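Local structure of oxidized polyvinyl alcohol hydrolase (Pseudomonas sp. VM15C, 3WWC) at residues L90-Y95 and N314-D319; P100-C104 and N127-E131; H141-D145 and V235-P239; G245-M250 and T320-K326. The protein hydrolyses beta-diketones such as 4,6-nonanedione and cleaves oxidized polyvinyl alcohol in the second step of polyvinyl alcohol degradation. The protein carries 1 engineered substitution. All coordinates share one frame; numbering follows the deposited sequence.

Contact 1 opens first along the chain, and contacts 2 and 3 are nested inside the loop it closes; contacts 2, 3 and 4 follow one another in series, and contact 4 crosses contact 1. Contacts 1 and 4 share helix 310-322, have centres about 14 Å apart and touch where W316 and A317 meet M250. Contact 1 fastens a loop to that helix; contact 4 sets the helix end and the turn after it against strand 247-253. Contacts 2 and 3 lie about 17 Å apart, centre to centre, touch through E131 and V235, and both draw on the long loop between strand 96-100 and helix 148-160. The P128 side chain of contact 2 is about 6 Å from a bound butanoic acid.

Contact 1: L90-Y95 and N314-D319; sequences LADHGY and NRWALD
The carboxylate of D319 is held through both oxygens by two side chains of the 90-95 loop. OD1 takes the hydroxyl proton of Y95 on its anti lone pair, with OH to OD1 at 2.7 Å. OD2 receives a nearly straight bond from H93, whose NE2 lies 2.7 Å away and meets the oxygen on its syn side, in the plane of the imidazole. Both rings are almost coplanar with the carboxylate, so the two bonds fix its rotation.

Each ring also carries aliphatic carbon on a face. R315 CG stands over the centre of the H93 ring, 3.7 Å from the centroid, in a CH-pi contact; with CG of H93 anti to its own backbone N (chi1 -159°), the imidazole reaches across to the helix. L318 CB covers a face of the Y95 ring in a second CH-pi contact. L90 CD2 packs 4.2 Å from L318 CB. R315 NH2 is hydrogen-bonded to a citrate, probably from the crystallisation liquor.

A carboxylate this close to H93 would probably favour a protonated imidazole, which would strengthen the bond; two hydrogen bonds and two CH-pi contacts in any case fasten the loop to helix 310-322.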
loop_
_atom_site.group_PDB
_atom_site.type_symbol
_atom_site.label_atom_id
_atom_site.label_comp_id
_atom_site.label_asym_id
_atom_site.label_seq_id
_atom_site.Cartn_x
_atom_site.Cartn_y
_atom_site.Cartn_z
ATOM N N LEU A 90 -3.976 -5.326 15.379
ATOM C CA LEU A 90 -5.256 -5.587 14.680
ATOM C C LEU A 90 -5.682 -7.045 14.823
ATOM O O LEU A 90 -6.841 -7.355 14.577
ATOM C CB LEU A 90 -5.176 -5.198 13.219
ATOM C CG LEU A 90 -5.374 -3.683 13.218
ATOM C CD1 LEU A 90 -4.643 -3.107 12.105
ATOM C CD2 LEU A 90 -6.874 -3.334 13.163
ATOM N N ALA A 91 -4.798 -7.966 15.169
ATOM C CA ALA A 91 -5.241 -9.341 15.391
ATOM C C ALA A 91 -6.159 -9.387 16.643
ATOM O O ALA A 91 -7.107 -10.146 16.664
ATOM C CB ALA A 91 -4.011 -10.324 15.571
ATOM N N ASP A 92 -5.924 -8.519 17.615
ATOM C CA ASP A 92 -6.766 -8.429 18.813
ATOM C C ASP A 92 -8.084 -7.770 18.419
ATOM O O ASP A 92 -9.014 -7.748 19.217
ATOM C CB ASP A 92 -6.143 -7.505 19.861
ATOM C CG ASP A 92 -4.856 -8.068 20.482
ATOM O OD1 ASP A 92 -4.718 -9.296 20.563
ATOM O OD2 ASP A 92 -4.021 -7.250 20.928
ATOM N N HIS A 93 -8.153 -7.232 17.192
ATOM C CA HIS A 93 -9.360 -6.563 16.686
ATOM C C HIS A 93 -10.130 -7.468 15.747
ATOM O O HIS A 93 -11.084 -7.019 15.113
ATOM C CB HIS A 93 -8.965 -5.288 15.982
ATOM C CG HIS A 93 -10.090 -4.299 15.863
ATOM N ND1 HIS A 93 -10.762 -3.846 16.985
ATOM C CD2 HIS A 93 -10.725 -3.758 14.788
ATOM C CE1 HIS A 93 -11.774 -3.083 16.605
ATOM N NE2 HIS A 93 -11.776 -3.013 15.281
ATOM N N GLY A 94 -9.692 -8.708 15.599
ATOM C CA GLY A 94 -10.387 -9.687 14.762
ATOM C C GLY A 94 -9.934 -9.815 13.318
ATOM O O GLY A 94 -10.702 -10.236 12.472
ATOM N N TYR A 95 -8.680 -9.470 13.033
ATOM C CA TYR A 95 -8.151 -9.608 11.696
ATOM C C TYR A 95 -6.971 -10.541 11.737
ATOM O O TYR A 95 -6.223 -10.514 12.706
ATOM C CB TYR A 95 -7.613 -8.259 11.116
ATOM C CG TYR A 95 -8.706 -7.250 10.864
ATOM C CD1 TYR A 95 -9.307 -6.582 11.931
ATOM C CD2 TYR A 95 -9.182 -7.039 9.596
ATOM C CE1 TYR A 95 -10.399 -5.724 11.723
ATOM C CE2 TYR A 95 -10.263 -6.175 9.368
ATOM C CZ TYR A 95 -10.859 -5.536 10.443
ATOM O OH TYR A 95 -11.933 -4.742 10.169
ATOM N N ASN A 314 -6.261 2.909 13.199
ATOM C CA ASN A 314 -6.110 1.599 12.593
ATOM C C ASN A 314 -7.417 0.833 12.669
ATOM O O ASN A 314 -7.831 0.190 11.696
ATOM C CB ASN A 314 -5.018 0.750 13.260
ATOM C CG ASN A 314 -3.607 1.267 13.031
ATOM O OD1 ASN A 314 -3.394 2.239 12.312
ATOM N ND2 ASN A 314 -2.622 0.582 13.649
ATOM N N ARG A 315 -8.090 0.897 13.825
ATOM C CA ARG A 315 -9.350 0.136 13.975
ATOM C C ARG A 315 -10.407 0.732 13.067
ATOM O O ARG A 315 -11.137 0.003 12.368
ATOM C CB ARG A 315 -9.877 0.246 15.416
ATOM C CG ARG A 315 -9.061 -0.520 16.422
ATOM C CD ARG A 315 -9.762 -0.500 17.836
ATOM N NE ARG A 315 -9.743 0.796 18.498
ATOM C CZ ARG A 315 -8.790 1.207 19.342
ATOM N NH1 ARG A 315 -7.728 0.437 19.615
ATOM N NH2 ARG A 315 -8.980 2.348 19.964
ATOM N N TRP A 316 -10.513 2.062 13.051
ATOM C CA TRP A 316 -11.514 2.741 12.204
ATOM C C TRP A 316 -11.254 2.455 10.724
ATOM O O TRP A 316 -12.189 2.130 9.951
ATOM C CB TRP A 316 -11.482 4.263 12.443
ATOM C CG TRP A 316 -12.392 5.007 11.516
ATOM C CD1 TRP A 316 -13.766 5.118 11.617
ATOM C CD2 TRP A 316 -12.034 5.625 10.280
ATOM N NE1 TRP A 316 -14.272 5.773 10.515
ATOM C CE2 TRP A 316 -13.236 6.086 9.672
ATOM C CE3 TRP A 316 -10.826 5.838 9.614
ATOM C CZ2 TRP A 316 -13.246 6.731 8.443
ATOM C CZ3 TRP A 316 -10.843 6.484 8.390
ATOM C CH2 TRP A 316 -12.053 6.921 7.820
ATOM N N ALA A 317 -9.989 2.554 10.316
ATOM C CA ALA A 317 -9.701 2.339 8.883
ATOM C C ALA A 317 -9.970 0.910 8.460
ATOM O O ALA A 317 -10.640 0.694 7.442
ATOM C CB ALA A 317 -8.201 2.729 8.586
ATOM N N LEU A 318 -9.494 -0.089 9.218
ATOM C CA LEU A 318 -9.729 -1.464 8.807
ATOM C C LEU A 318 -11.182 -1.834 8.883
ATOM O O LEU A 318 -11.671 -2.497 7.977
ATOM C CB LEU A 318 -8.859 -2.437 9.628
ATOM C CG LEU A 318 -7.539 -2.901 8.921
ATOM C CD1 LEU A 318 -7.771 -3.700 7.635
ATOM C CD2 LEU A 318 -6.712 -1.659 8.644
ATOM N N ASP A 319 -11.896 -1.373 9.899
ATOM C CA ASP A 319 -13.315 -1.702 9.966
ATOM C C ASP A 319 -14.088 -1.009 8.866
ATOM O O ASP A 319 -15.118 -1.544 8.414
ATOM C CB ASP A 319 -13.893 -1.325 11.336
ATOM C CG ASP A 319 -13.331 -2.176 12.458
ATOM O OD1 ASP A 319 -12.633 -3.166 12.210
ATOM O OD2 ASP A 319 -13.572 -1.835 13.649
#

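Contact 2: P100-C104 and N127-E131; sequences PVRAC and NPWFE
R102 lies across W129, and this is the tight part of the contact. Its CG sits over the six-membered ring, 3.5 Å from the centroid and 16° off the ring normal, a close CH-pi contact. R102 CG also lies 3.2 Å from P128 O. At the edge of the indole, in its plane, P100 O comes 3.4 Å from W129 CH2, while P100 CG packs against that carbon too. W129 is thus held at both face and edge, and its NE1 is bonded to T69 O. R102 CD runs alongside P128 CB, and the guanidinium continues to R112 O.

Toward C104 the two backbones meet through water. No direct hydrogen bond joins the segments; one water accepts from A103 N, its O 2.9 Å from that nitrogen, and lies 2.8 Å from P128 O, to which it can donate. A second water similarly connects C104 N and N127 O. Here the side chains touch at ordinary packing distances: A103 CB is 3.8 Å from F130 CE2, and C104 CB meets N127 ND2.

C104 is disulfide-bonded to C116, tying down the excursion between the segments. The P128 side chain comes within about 6 Å of a bound butanoic acid. The loop leaving strand 96-100, packed on 127-131 beside the ligand pocket, is consistent with the active-site rim of an alpha/beta-hydrolase.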
loop_
_atom_site.group_PDB
_atom_site.type_symbol
_atom_site.label_atom_id
_atom_site.label_comp_id
_atom_site.label_asym_id
_atom_site.label_seq_id
_atom_site.Cartn_x
_atom_site.Cartn_y
_atom_site.Cartn_z
ATOM N N PRO A 100 4.349 -9.146 5.224
ATOM C CA PRO A 100 5.523 -9.574 4.457
ATOM C C PRO A 100 6.783 -8.834 4.828
ATOM O O PRO A 100 6.743 -7.661 5.167
ATOM C CB PRO A 100 5.135 -9.246 3.004
ATOM C CG PRO A 100 4.224 -7.970 3.180
ATOM C CD PRO A 100 3.408 -8.305 4.419
ATOM N N VAL A 101 7.910 -9.546 4.757
ATOM C CA VAL A 101 9.239 -8.940 4.980
ATOM C C VAL A 101 9.740 -8.494 3.609
ATOM O O VAL A 101 9.528 -9.192 2.595
ATOM C CB VAL A 101 10.174 -9.977 5.611
ATOM C CG1 VAL A 101 11.625 -9.434 5.768
ATOM C CG2 VAL A 101 9.606 -10.351 6.991
ATOM N N ARG A 102 10.414 -7.356 3.552
ATOM C CA ARG A 102 10.947 -6.820 2.300
ATOM C C ARG A 102 12.056 -7.734 1.746
ATOM O O ARG A 102 12.864 -8.289 2.520
ATOM C CB ARG A 102 11.514 -5.405 2.538
ATOM C CG ARG A 102 10.434 -4.396 2.919
ATOM C CD ARG A 102 11.006 -3.046 3.405
ATOM N NE ARG A 102 11.678 -3.291 4.665
ATOM C CZ ARG A 102 12.489 -2.446 5.273
ATOM N NH1 ARG A 102 12.710 -1.231 4.765
ATOM N NH2 ARG A 102 13.173 -2.888 6.349
ATOM N N ALA A 103 12.092 -7.909 0.429
ATOM C CA ALA A 103 13.103 -8.768 -0.180
ATOM C C ALA A 103 14.521 -8.307 0.202
ATOM O O ALA A 103 15.394 -9.140 0.545
ATOM C CB ALA A 103 12.915 -8.721 -1.713
ATOM N N CYS A 104 14.738 -6.994 0.178
ATOM C CA CYS A 104 16.041 -6.435 0.506
ATOM C C CYS A 104 16.497 -6.770 1.936
ATOM O O CYS A 104 17.683 -6.665 2.219
ATOM C CB CYS A 104 16.011 -4.872 0.323
ATOM S SG CYS A 104 14.714 -4.060 1.378
ATOM N N ASN A 127 14.272 0.481 -3.644
ATOM C CA ASN A 127 14.586 -0.867 -3.145
ATOM C C ASN A 127 13.720 -1.565 -2.077
ATOM O O ASN A 127 13.737 -2.780 -2.023
ATOM C CB ASN A 127 16.043 -0.872 -2.643
ATOM C CG ASN A 127 16.726 -2.205 -2.831
ATOM O OD1 ASN A 127 16.519 -2.897 -3.814
ATOM N ND2 ASN A 127 17.586 -2.547 -1.875
ATOM N N PRO A 128 12.974 -0.834 -1.212
ATOM C CA PRO A 128 12.193 -1.548 -0.200
ATOM C C PRO A 128 11.192 -2.574 -0.721
ATOM O O PRO A 128 11.043 -3.670 -0.148
ATOM C CB PRO A 128 11.475 -0.432 0.563
ATOM C CG PRO A 128 12.507 0.748 0.522
ATOM C CD PRO A 128 13.015 0.621 -0.965
ATOM N N TRP A 129 10.483 -2.208 -1.794
ATOM C CA TRP A 129 9.486 -3.089 -2.390
ATOM C C TRP A 129 9.594 -2.913 -3.897
ATOM O O TRP A 129 10.074 -1.908 -4.380
ATOM C CB TRP A 129 8.048 -2.687 -1.990
ATOM C CG TRP A 129 7.776 -2.629 -0.473
ATOM C CD1 TRP A 129 7.717 -1.492 0.320
ATOM C CD2 TRP A 129 7.534 -3.737 0.401
ATOM N NE1 TRP A 129 7.468 -1.840 1.627
ATOM C CE2 TRP A 129 7.346 -3.208 1.712
ATOM C CE3 TRP A 129 7.464 -5.127 0.217
ATOM C CZ2 TRP A 129 7.084 -4.030 2.823
ATOM C CZ3 TRP A 129 7.214 -5.947 1.296
ATOM C CH2 TRP A 129 7.020 -5.398 2.605
ATOM N N PHE A 130 9.081 -3.903 -4.640
ATOM C CA PHE A 130 9.060 -3.792 -6.102
ATOM C C PHE A 130 7.746 -3.040 -6.386
ATOM O O PHE A 130 6.721 -3.616 -6.756
ATOM C CB PHE A 130 9.071 -5.220 -6.685
ATOM C CG PHE A 130 10.312 -6.035 -6.277
ATOM C CD1 PHE A 130 11.569 -5.605 -6.672
ATOM C CD2 PHE A 130 10.212 -7.183 -5.479
ATOM C CE1 PHE A 130 12.711 -6.320 -6.249
ATOM C CE2 PHE A 130 11.329 -7.882 -5.076
ATOM C CZ PHE A 130 12.595 -7.450 -5.458
ATOM N N GLU A 131 7.829 -1.729 -6.226
ATOM C CA GLU A 131 6.666 -0.879 -6.251
ATOM C C GLU A 131 6.550 0.168 -7.341
ATOM O O GLU A 131 5.546 0.888 -7.379
ATOM C CB GLU A 131 6.449 -0.219 -4.843
ATOM C CG GLU A 131 7.685 0.323 -4.005
ATOM C CD GLU A 131 8.169 1.722 -4.360
ATOM O OE1 GLU A 131 8.363 2.033 -5.560
ATOM O OE2 GLU A 131 8.407 2.520 -3.412
HETATM O O HOH W 1 10.521 -6.163 -1.191
HETATM O O HOH W 2 13.107 -5.277 -1.573
#

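Contact 3: H141-D145 and V235-P239; sequences HWKND and VGPYP
N144 and K143 grip the backbone of Y238 with two hydrogen bonds of similar length. The amide of N144 gives ND2 to Y238 O at 2.9 Å, approaching tilted from the carbonyl plane. In return, Y238 N donates to K143 O at 3.0 Å, this time in the carbonyl plane and on a lone pair. Y238 is therefore held at both its N-H and its C=O. K143 O is used a second time: P237 CA lies 3.2 Å from it in a CA-H...O contact, so the carbonyl faces two successive residues of the loop.

Two waters extend the polar join. One lies between W142 O and G236 O and can donate to either; the other donates to N144 OD1 at 2.8 Å and to P239 O, the latter beyond a cis peptide bond. The N144 amide thereby works at both ends, nitrogen on protein and oxygen on water.

Packing comes last and is modest. The K143 chain, extended beyond CG, runs beside the Y238 side chain in the same direction, with K143 CG 4.0 Å from Y238 CB. Their polar ends part company: K143 NZ forms a salt bridge with E140, and Y238 OH bonds to D209 O. On the inner side, P237 rests on L188 and F189 of helix 178-189.

With only 212 Å² buried in all, backbone and amide hydrogen bonds, helped by water, do most of the joining of these two segments, partly exposed on the N144 side.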
loop_
_atom_site.group_PDB
_atom_site.type_symbol
_atom_site.label_atom_id
_atom_site.label_comp_id
_atom_site.label_asym_id
_atom_site.label_seq_id
_atom_site.Cartn_x
_atom_site.Cartn_y
_atom_site.Cartn_z
ATOM N N HIS A 141 10.189 -3.119 -18.808
ATOM C CA HIS A 141 9.500 -4.390 -18.638
ATOM C C HIS A 141 8.413 -4.356 -17.572
ATOM O O HIS A 141 7.419 -5.051 -17.665
ATOM C CB HIS A 141 10.472 -5.524 -18.277
ATOM C CG HIS A 141 9.762 -6.813 -18.013
ATOM N ND1 HIS A 141 8.856 -7.345 -18.913
ATOM C CD2 HIS A 141 9.746 -7.629 -16.934
ATOM C CE1 HIS A 141 8.304 -8.428 -18.396
ATOM N NE2 HIS A 141 8.824 -8.624 -17.196
ATOM N N TRP A 142 8.616 -3.532 -16.556
ATOM C CA TRP A 142 7.647 -3.467 -15.479
ATOM C C TRP A 142 6.437 -2.652 -15.829
ATOM O O TRP A 142 5.540 -2.490 -15.005
ATOM C CB TRP A 142 8.343 -2.971 -14.196
ATOM C CG TRP A 142 9.551 -3.846 -13.881
ATOM C CD1 TRP A 142 10.846 -3.419 -13.745
ATOM C CD2 TRP A 142 9.577 -5.278 -13.634
ATOM N NE1 TRP A 142 11.676 -4.475 -13.417
ATOM C CE2 TRP A 142 10.920 -5.625 -13.345
ATOM C CE3 TRP A 142 8.591 -6.279 -13.603
ATOM C CZ2 TRP A 142 11.311 -6.949 -13.028
ATOM C CZ3 TRP A 142 8.965 -7.578 -13.280
ATOM C CH2 TRP A 142 10.332 -7.905 -12.996
ATOM N N LYS A 143 6.373 -2.132 -17.057
ATOM C CA LYS A 143 5.164 -1.431 -17.480
ATOM C C LYS A 143 3.980 -2.382 -17.479
ATOM O O LYS A 143 2.867 -1.951 -17.284
ATOM C CB LYS A 143 5.283 -0.862 -18.900
ATOM C CG LYS A 143 6.086 0.348 -18.939
ATOM C CD LYS A 143 6.220 0.815 -20.405
ATOM C CE LYS A 143 6.765 2.208 -20.464
ATOM N NZ LYS A 143 6.766 2.601 -21.915
ATOM N N ASN A 144 4.176 -3.679 -17.693
ATOM C CA ASN A 144 2.971 -4.482 -17.644
ATOM C C ASN A 144 3.185 -5.845 -16.998
ATOM O O ASN A 144 2.534 -6.828 -17.349
ATOM C CB ASN A 144 2.295 -4.577 -19.041
ATOM C CG ASN A 144 1.484 -3.272 -19.426
ATOM O OD1 ASN A 144 0.375 -3.029 -18.934
ATOM N ND2 ASN A 144 2.069 -2.445 -20.310
ATOM N N ASP A 145 4.096 -5.879 -16.038
ATOM C CA ASP A 145 4.376 -7.055 -15.235
ATOM C C ASP A 145 4.320 -6.519 -13.795
ATOM O O ASP A 145 5.077 -5.610 -13.449
ATOM C CB ASP A 145 5.770 -7.620 -15.528
ATOM C CG ASP A 145 6.039 -8.941 -14.793
ATOM O OD1 ASP A 145 5.746 -9.102 -13.567
ATOM O OD2 ASP A 145 6.596 -9.836 -15.454
ATOM N N VAL A 235 4.008 3.820 -10.789
ATOM C CA VAL A 235 3.579 2.851 -9.763
ATOM C C VAL A 235 2.753 1.729 -10.385
ATOM O O VAL A 235 2.726 0.599 -9.859
ATOM C CB VAL A 235 2.726 3.577 -8.668
ATOM C CG1 VAL A 235 1.345 4.023 -9.230
ATOM C CG2 VAL A 235 2.507 2.651 -7.461
ATOM N N GLY A 236 2.123 1.987 -11.533
ATOM C CA GLY A 236 1.203 0.981 -12.069
ATOM C C GLY A 236 1.493 0.541 -13.477
ATOM O O GLY A 236 2.572 0.744 -13.987
ATOM N N PRO A 237 0.545 -0.160 -14.059
ATOM C CA PRO A 237 0.680 -0.626 -15.438
ATOM C C PRO A 237 0.742 0.653 -16.290
ATOM O O PRO A 237 0.274 1.708 -15.861
ATOM C CB PRO A 237 -0.678 -1.328 -15.675
ATOM C CG PRO A 237 -1.161 -1.698 -14.336
ATOM C CD PRO A 237 -0.742 -0.574 -13.450
ATOM N N TYR A 238 1.338 0.565 -17.473
ATOM C CA TYR A 238 1.253 1.667 -18.449
ATOM C C TYR A 238 0.579 1.175 -19.767
ATOM O O TYR A 238 1.057 0.227 -20.396
ATOM C CB TYR A 238 2.598 2.246 -18.860
ATOM C CG TYR A 238 2.345 3.314 -19.898
ATOM C CD1 TYR A 238 1.753 4.522 -19.546
ATOM C CD2 TYR A 238 2.537 3.035 -21.258
ATOM C CE1 TYR A 238 1.334 5.431 -20.520
ATOM C CE2 TYR A 238 2.129 3.931 -22.230
ATOM C CZ TYR A 238 1.528 5.126 -21.852
ATOM O OH TYR A 238 1.137 6.044 -22.802
ATOM N N PRO A 239 -0.576 1.735 -20.123
ATOM C CA PRO A 239 -1.336 2.772 -19.403
ATOM C C PRO A 239 -2.030 2.121 -18.215
ATOM O O PRO A 239 -2.080 0.885 -18.115
ATOM C CB PRO A 239 -2.361 3.261 -20.433
ATOM C CG PRO A 239 -2.526 2.082 -21.337
ATOM C CD PRO A 239 -1.193 1.445 -21.439
HETATM O O HOH W 3 5.301 0.001 -13.684
HETATM O O HOH W 4 -1.929 -1.506 -19.456
#

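Contact 4: G245-M250 and T320-K326; sequences GPLIVM and TLASHPK
I248 is the side chain around which the 320-326 segment wraps. Its CG1 is anti to the backbone N (chi1 172°) and, with chi2 also extended (165°), CD1 reaches T320 O at 3.8 Å. CG2, the other branch, abuts L321 O at 3.6 Å. I248 and L321 cross at a slant, with CG1 of the isoleucine 3.9 Å from CD2 of the leucine. H324 also crosses I248 at a slant, its CB 3.9 Å from I248 CD1.

Two residues further on, M250 points to the same side of the strand. Its chain runs straight to SD and then bends at chi3 (-75°), laying CE on T320 CG2 at 3.7 Å, at about a right angle to the threonine. M250 CB packs against L321 CD2 at 4.1 Å.

At the other end K326 folds back. Its extended chain bends only at chi4, and NZ donates to P246 O at 2.7 Å; S191 O and W194 O also accept from this ammonium, so three carbonyls gather round it.

The strand 247-253 lies between 196-200 and 292-298 in the mixed sheet. The C-terminal end of helix 310-322 and the turn after it cover its face, where F172 of strand 170-176 and V293 of strand 292-298 also pack on I248.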
loop_
_atom_site.group_PDB
_atom_site.type_symbol
_atom_site.label_atom_id
_atom_site.label_comp_id
_atom_site.label_asym_id
_atom_site.label_seq_id
_atom_site.Cartn_x
_atom_site.Cartn_y
_atom_site.Cartn_z
ATOM N N GLY A 245 -11.154 -4.282 -10.878
ATOM C CA GLY A 245 -12.082 -5.092 -10.111
ATOM C C GLY A 245 -12.656 -4.294 -8.933
ATOM O O GLY A 245 -12.159 -3.199 -8.589
ATOM N N PRO A 246 -13.657 -4.827 -8.245
ATOM C CA PRO A 246 -14.311 -4.148 -7.130
ATOM C C PRO A 246 -13.414 -3.978 -5.914
ATOM O O PRO A 246 -12.874 -4.970 -5.397
ATOM C CB PRO A 246 -15.493 -5.047 -6.820
ATOM C CG PRO A 246 -15.658 -5.854 -7.992
ATOM C CD PRO A 246 -14.330 -6.096 -8.565
ATOM N N LEU A 247 -13.285 -2.740 -5.433
ATOM C CA LEU A 247 -12.418 -2.421 -4.315
ATOM C C LEU A 247 -12.973 -1.318 -3.457
ATOM O O LEU A 247 -13.858 -0.573 -3.873
ATOM C CB LEU A 247 -11.076 -1.833 -4.833
ATOM C CG LEU A 247 -10.209 -2.705 -5.744
ATOM C CD1 LEU A 247 -9.094 -1.810 -6.360
ATOM C CD2 LEU A 247 -9.593 -3.881 -4.972
ATOM N N ILE A 248 -12.413 -1.219 -2.253
ATOM C CA ILE A 248 -12.558 -0.025 -1.455
ATOM C C ILE A 248 -11.109 0.416 -1.173
ATOM O O ILE A 248 -10.274 -0.383 -0.745
ATOM C CB ILE A 248 -13.376 -0.180 -0.172
ATOM C CG1 ILE A 248 -13.263 1.122 0.629
ATOM C CG2 ILE A 248 -12.935 -1.417 0.656
ATOM C CD1 ILE A 248 -14.327 1.235 1.748
ATOM N N VAL A 249 -10.790 1.664 -1.497
ATOM C CA VAL A 249 -9.435 2.169 -1.297
ATOM C C VAL A 249 -9.496 3.400 -0.445
ATOM O O VAL A 249 -10.275 4.337 -0.723
ATOM C CB VAL A 249 -8.772 2.519 -2.641
ATOM C CG1 VAL A 249 -7.334 3.015 -2.422
ATOM C CG2 VAL A 249 -8.785 1.275 -3.569
ATOM N N MET A 250 -8.677 3.424 0.592
ATOM C CA MET A 250 -8.601 4.583 1.501
ATOM C C MET A 250 -7.182 5.149 1.397
ATOM O O MET A 250 -6.228 4.525 1.862
ATOM C CB MET A 250 -8.878 4.148 2.937
ATOM C CG MET A 250 -8.902 5.381 3.861
ATOM S SD MET A 250 -9.219 4.900 5.620
ATOM C CE MET A 250 -10.949 4.535 5.523
ATOM N N THR A 320 -13.633 0.165 8.402
ATOM C CA THR A 320 -14.279 0.860 7.283
ATOM C C THR A 320 -14.050 0.044 6.016
ATOM O O THR A 320 -14.999 -0.209 5.230
ATOM C CB THR A 320 -13.675 2.238 7.103
ATOM O OG1 THR A 320 -14.047 3.068 8.231
ATOM C CG2 THR A 320 -14.198 2.888 5.804
ATOM N N LEU A 321 -12.812 -0.424 5.786
ATOM C CA LEU A 321 -12.587 -1.260 4.602
ATOM C C LEU A 321 -13.455 -2.548 4.681
ATOM O O LEU A 321 -14.103 -2.931 3.690
ATOM C CB LEU A 321 -11.093 -1.687 4.494
ATOM C CG LEU A 321 -10.088 -0.546 4.386
ATOM C CD1 LEU A 321 -8.702 -1.200 4.257
ATOM C CD2 LEU A 321 -10.342 0.324 3.161
ATOM N N ALA A 322 -13.505 -3.182 5.850
ATOM C CA ALA A 322 -14.276 -4.437 6.010
ATOM C C ALA A 322 -15.788 -4.233 5.842
ATOM O O ALA A 322 -16.513 -5.185 5.576
ATOM C CB ALA A 322 -13.956 -5.058 7.417
ATOM N N SER A 323 -16.233 -2.996 5.955
ATOM C CA SER A 323 -17.669 -2.713 5.729
ATOM C C SER A 323 -18.038 -2.782 4.261
ATOM O O SER A 323 -19.225 -2.660 3.892
ATOM C CB SER A 323 -18.027 -1.331 6.292
ATOM O OG SER A 323 -17.602 -0.248 5.471
ATOM N N HIS A 324 -17.048 -2.922 3.399
ATOM C CA HIS A 324 -17.303 -2.991 1.965
ATOM C C HIS A 324 -16.631 -4.243 1.433
ATOM O O HIS A 324 -15.598 -4.169 0.763
ATOM C CB HIS A 324 -16.735 -1.753 1.289
ATOM C CG HIS A 324 -17.294 -1.530 -0.078
ATOM N ND1 HIS A 324 -18.603 -1.138 -0.261
ATOM C CD2 HIS A 324 -16.772 -1.725 -1.311
ATOM C CE1 HIS A 324 -18.863 -1.108 -1.557
ATOM N NE2 HIS A 324 -17.778 -1.453 -2.219
ATOM N N PRO A 325 -17.213 -5.426 1.703
ATOM C CA PRO A 325 -16.622 -6.669 1.224
ATOM C C PRO A 325 -16.637 -6.687 -0.317
ATOM O O PRO A 325 -17.503 -6.079 -0.962
ATOM C CB PRO A 325 -17.475 -7.763 1.885
ATOM C CG PRO A 325 -18.829 -7.079 2.066
ATOM C CD PRO A 325 -18.455 -5.650 2.472
ATOM N N LYS A 326 -15.685 -7.394 -0.906
ATOM C CA LYS A 326 -15.506 -7.400 -2.332
ATOM C C LYS A 326 -16.776 -7.728 -3.106
ATOM O O LYS A 326 -17.420 -8.740 -2.842
ATOM C CB LYS A 326 -14.406 -8.382 -2.706
ATOM C CG LYS A 326 -13.900 -8.110 -4.126
ATOM C CD LYS A 326 -12.737 -8.964 -4.455
ATOM C CE LYS A 326 -12.134 -8.635 -5.794
ATOM N NZ LYS A 326 -11.534 -7.238 -5.896
#